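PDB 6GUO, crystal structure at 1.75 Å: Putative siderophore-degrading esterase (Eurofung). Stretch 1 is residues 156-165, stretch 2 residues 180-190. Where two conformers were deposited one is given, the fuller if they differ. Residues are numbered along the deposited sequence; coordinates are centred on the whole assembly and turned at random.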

# COMPACT_ATOMS: atom_id res chain seq x y z
N PHE A 156 -15.22 -0.26 20.77
CA PHE A 156 -13.86 -0.18 20.23
C PHE A 156 -12.85 -0.78 21.20
O PHE A 156 -12.79 -0.38 22.35
N GLY A 157 -12.06 -1.73 20.71
CA GLY A 157 -11.17 -2.52 21.55
C GLY A 157 -9.77 -1.95 21.66
O GLY A 157 -9.35 -1.55 22.74
N ARG A 158 -9.06 -1.92 20.54
CA ARG A 158 -7.68 -1.49 20.48
C ARG A 158 -7.60 -0.29 19.55
O ARG A 158 -8.22 -0.30 18.50
N THR A 159 -6.85 0.74 19.95
CA THR A 159 -6.63 1.92 19.11
C THR A 159 -5.16 2.07 18.78
O THR A 159 -4.29 1.76 19.60
N ALA A 160 -4.88 2.53 17.56
CA ALA A 160 -3.51 2.72 17.10
C ALA A 160 -3.35 4.08 16.45
O ALA A 160 -4.30 4.62 15.87
N LEU A 161 -2.14 4.62 16.56
CA LEU A 161 -1.73 5.84 15.86
C LEU A 161 -0.56 5.51 14.94
O LEU A 161 0.47 5.00 15.41
N PHE A 162 -0.71 5.82 13.65
CA PHE A 162 0.37 5.70 12.68
C PHE A 162 0.73 7.07 12.13
O PHE A 162 -0.15 7.85 11.78
N GLY A 163 2.03 7.32 12.03
CA GLY A 163 2.56 8.48 11.32
C GLY A 163 3.91 8.17 10.70
O GLY A 163 4.66 7.33 11.22
N HIS A 164 4.21 8.84 9.59
CA HIS A 164 5.49 8.73 8.88
C HIS A 164 6.20 10.08 8.87
O HIS A 164 5.56 11.12 8.73
N SER A 165 7.53 10.04 9.03
CA SER A 165 8.39 11.24 9.02
C SER A 165 8.01 12.17 10.19
O SER A 165 8.09 11.74 11.34
N SER A 180 -1.08 6.84 27.41
CA SER A 180 -2.42 6.24 27.36
C SER A 180 -3.29 6.70 26.18
O SER A 180 -4.39 6.17 26.00
N SER A 181 -2.81 7.67 25.39
CA SER A 181 -3.55 8.21 24.22
C SER A 181 -4.03 7.12 23.28
O SER A 181 -5.18 7.13 22.82
N PHE A 182 -3.11 6.21 22.96
CA PHE A 182 -3.37 5.08 22.07
C PHE A 182 -2.76 3.82 22.67
O PHE A 182 -1.82 3.91 23.46
N ASP A 183 -3.29 2.67 22.29
CA ASP A 183 -2.73 1.38 22.74
C ASP A 183 -1.43 1.05 22.01
O ASP A 183 -0.49 0.52 22.60
N VAL A 184 -1.41 1.39 20.72
CA VAL A 184 -0.32 1.04 19.81
C VAL A 184 0.14 2.29 19.05
O VAL A 184 -0.69 3.05 18.56
N TYR A 185 1.45 2.47 18.97
CA TYR A 185 2.06 3.58 18.24
C TYR A 185 2.91 2.99 17.13
O TYR A 185 3.73 2.11 17.37
N LEU A 186 2.70 3.49 15.93
CA LEU A 186 3.41 3.03 14.75
C LEU A 186 4.14 4.25 14.21
O LEU A 186 3.53 5.12 13.58
N ALA A 187 5.43 4.33 14.51
CA ALA A 187 6.27 5.46 14.14
C ALA A 187 7.18 5.04 12.99
O ALA A 187 8.21 4.39 13.21
N ALA A 188 6.79 5.42 11.78
CA ALA A 188 7.50 5.04 10.56
C ALA A 188 8.45 6.15 10.13
O ALA A 188 8.04 7.30 9.99
N SER A 189 9.73 5.81 9.97
CA SER A 189 10.78 6.78 9.62
C SER A 189 10.66 8.07 10.44
O SER A 189 10.64 9.15 9.88
N PRO A 190 10.57 7.96 11.77
CA PRO A 190 10.30 9.15 12.58
C PRO A 190 11.44 10.15 12.49
O PRO A 190 12.61 9.75 12.51

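Two neighbouring parallel β-strands, 156-164 and 184-188, meet here edge to edge, with a backbone hydrogen-bond ladder at the centre, apolar side chains on both sheet faces and an aspartate closing the N-terminal end. The ladder alternates regularly, from Leu161 N to Val184 O (2.9 Å) through Leu186 N to Leu161 O (2.7 Å) and onward to Ser165 N with Ala188 O (2.9 Å).

Because the strands run in register, bridged residues send their side chains to the same face. One face carries Ala160, Phe162 and His164 beside Val184, Leu186 and Ala188. Phe162 (chi1 t) lays its ring along the neighbouring strand, CD1 lying 3.5 Å from Leu186 CB and CZ 3.6 Å from Ala188 CB; the small methyl of Ala188 leaves space for the ring end. Leu186 adopts m,t. Ala160 CB rests 3.9 Å from CB of Val184 (t), a β-branched residue well suited to an extended strand. His164 (t) brings NE2 to 3.5 Å from OG of Ser189 (m).

The other face holds Leu161, Tyr185 and Ala187, with Gly163 contributing no side chain. Leu161 (t,p) places CB over one face of the Phe182 ring, 3.7 Å from its centroid in a CH-π contact, while its CD2 reaches 4.4 Å from Tyr185 CD1. Phe182 and Tyr185 are both m at chi1, and within their stretch Phe182 N donates to Tyr185 OH at 3.0 Å, so the phenol helps hold the backbone that presents the aromatic ring.

At the N-terminal end, Asp183 (m) points toward the first stretch, and its OD2 accepts a hydrogen bond from Thr159 N at 2.9 Å. Thr159 (p) adds a weak bond from OG1 to the same OD2 at 3.4 Å. A carboxylate suits this site because it can accept from both backbone amide and hydroxyl.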

# COMPACT_ATOMS: atom_id res chain seq x y z
CB PHE A 156 -13.49 1.27 19.89
CG PHE A 156 -14.15 1.76 18.64
CD1 PHE A 156 -13.55 1.57 17.40
CD2 PHE A 156 -15.40 2.37 18.69
CE1 PHE A 156 -14.16 2.01 16.24
CE2 PHE A 156 -16.02 2.81 17.53
CZ PHE A 156 -15.40 2.63 16.31
CB ARG A 158 -6.81 -2.63 19.94
CG ARG A 158 -5.32 -2.44 20.16
CD ARG A 158 -4.53 -3.70 19.84
NE ARG A 158 -4.47 -4.65 20.96
CZ ARG A 158 -5.15 -5.79 21.08
NH1 ARG A 158 -4.98 -6.54 22.17
NH2 ARG A 158 -6.01 -6.21 20.15
CB THR A 159 -7.13 3.22 19.78
OG1 THR A 159 -6.43 3.44 21.01
CG2 THR A 159 -8.63 3.14 20.03
CB ALA A 160 -3.13 1.63 16.12
CB LEU A 161 -1.29 6.91 16.87
CG LEU A 161 -0.76 8.24 16.30
CD1 LEU A 161 -1.82 8.98 15.49
CD2 LEU A 161 -0.23 9.10 17.43
CB PHE A 162 -0.03 4.79 11.52
CG PHE A 162 1.04 4.66 10.46
CD1 PHE A 162 1.88 3.56 10.42
CD2 PHE A 162 1.20 5.65 9.48
CE1 PHE A 162 2.86 3.44 9.45
CE2 PHE A 162 2.18 5.54 8.51
CZ PHE A 162 3.01 4.43 8.49
CB HIS A 164 5.26 8.25 7.44
CG HIS A 164 6.51 8.24 6.61
ND1 HIS A 164 6.89 9.32 5.83
CD2 HIS A 164 7.45 7.29 6.41
CE1 HIS A 164 8.01 9.02 5.20
NE2 HIS A 164 8.37 7.80 5.53
CB SER A 165 8.45 11.91 7.63
OG SER A 165 7.23 12.50 7.22
CB SER A 180 -3.17 6.49 28.67
OG SER A 180 -2.46 5.92 29.75
CB SER A 181 -2.66 9.15 23.41
OG SER A 181 -2.26 10.27 24.18
CB PHE A 182 -2.78 5.33 20.67
CG PHE A 182 -3.34 6.55 19.99
CD1 PHE A 182 -4.45 6.45 19.16
CD2 PHE A 182 -2.79 7.81 20.22
CE1 PHE A 182 -4.98 7.57 18.55
CE2 PHE A 182 -3.32 8.94 19.62
CZ PHE A 182 -4.42 8.82 18.78
CB ASP A 183 -3.74 0.26 22.53
CG ASP A 183 -5.01 0.47 23.31
OD1 ASP A 183 -4.92 0.57 24.55
OD2 ASP A 183 -6.10 0.55 22.70
CB VAL A 184 -0.78 -0.03 18.80
CG1 VAL A 184 0.36 -0.44 17.88
CG2 VAL A 184 -1.34 -1.24 19.54
CB TYR A 185 2.91 4.43 19.17
CG TYR A 185 2.11 5.00 20.31
CD1 TYR A 185 1.63 6.30 20.27
CD2 TYR A 185 1.82 4.23 21.44
CE1 TYR A 185 0.88 6.82 21.31
CE2 TYR A 185 1.08 4.74 22.49
CZ TYR A 185 0.61 6.04 22.42
OH TYR A 185 -0.13 6.55 23.45
CB LEU A 186 2.42 2.44 13.74
CG LEU A 186 1.51 1.33 14.28
CD1 LEU A 186 0.40 1.04 13.29
CD2 LEU A 186 2.30 0.07 14.58
CB ALA A 187 7.09 5.92 15.34
CB ALA A 188 6.50 4.73 9.46
CB SER A 189 10.71 7.10 8.13
OG SER A 189 10.73 5.91 7.37
CB PRO A 190 10.18 8.59 14.00
CG PRO A 190 11.03 7.37 13.98
CD PRO A 190 10.80 6.78 12.62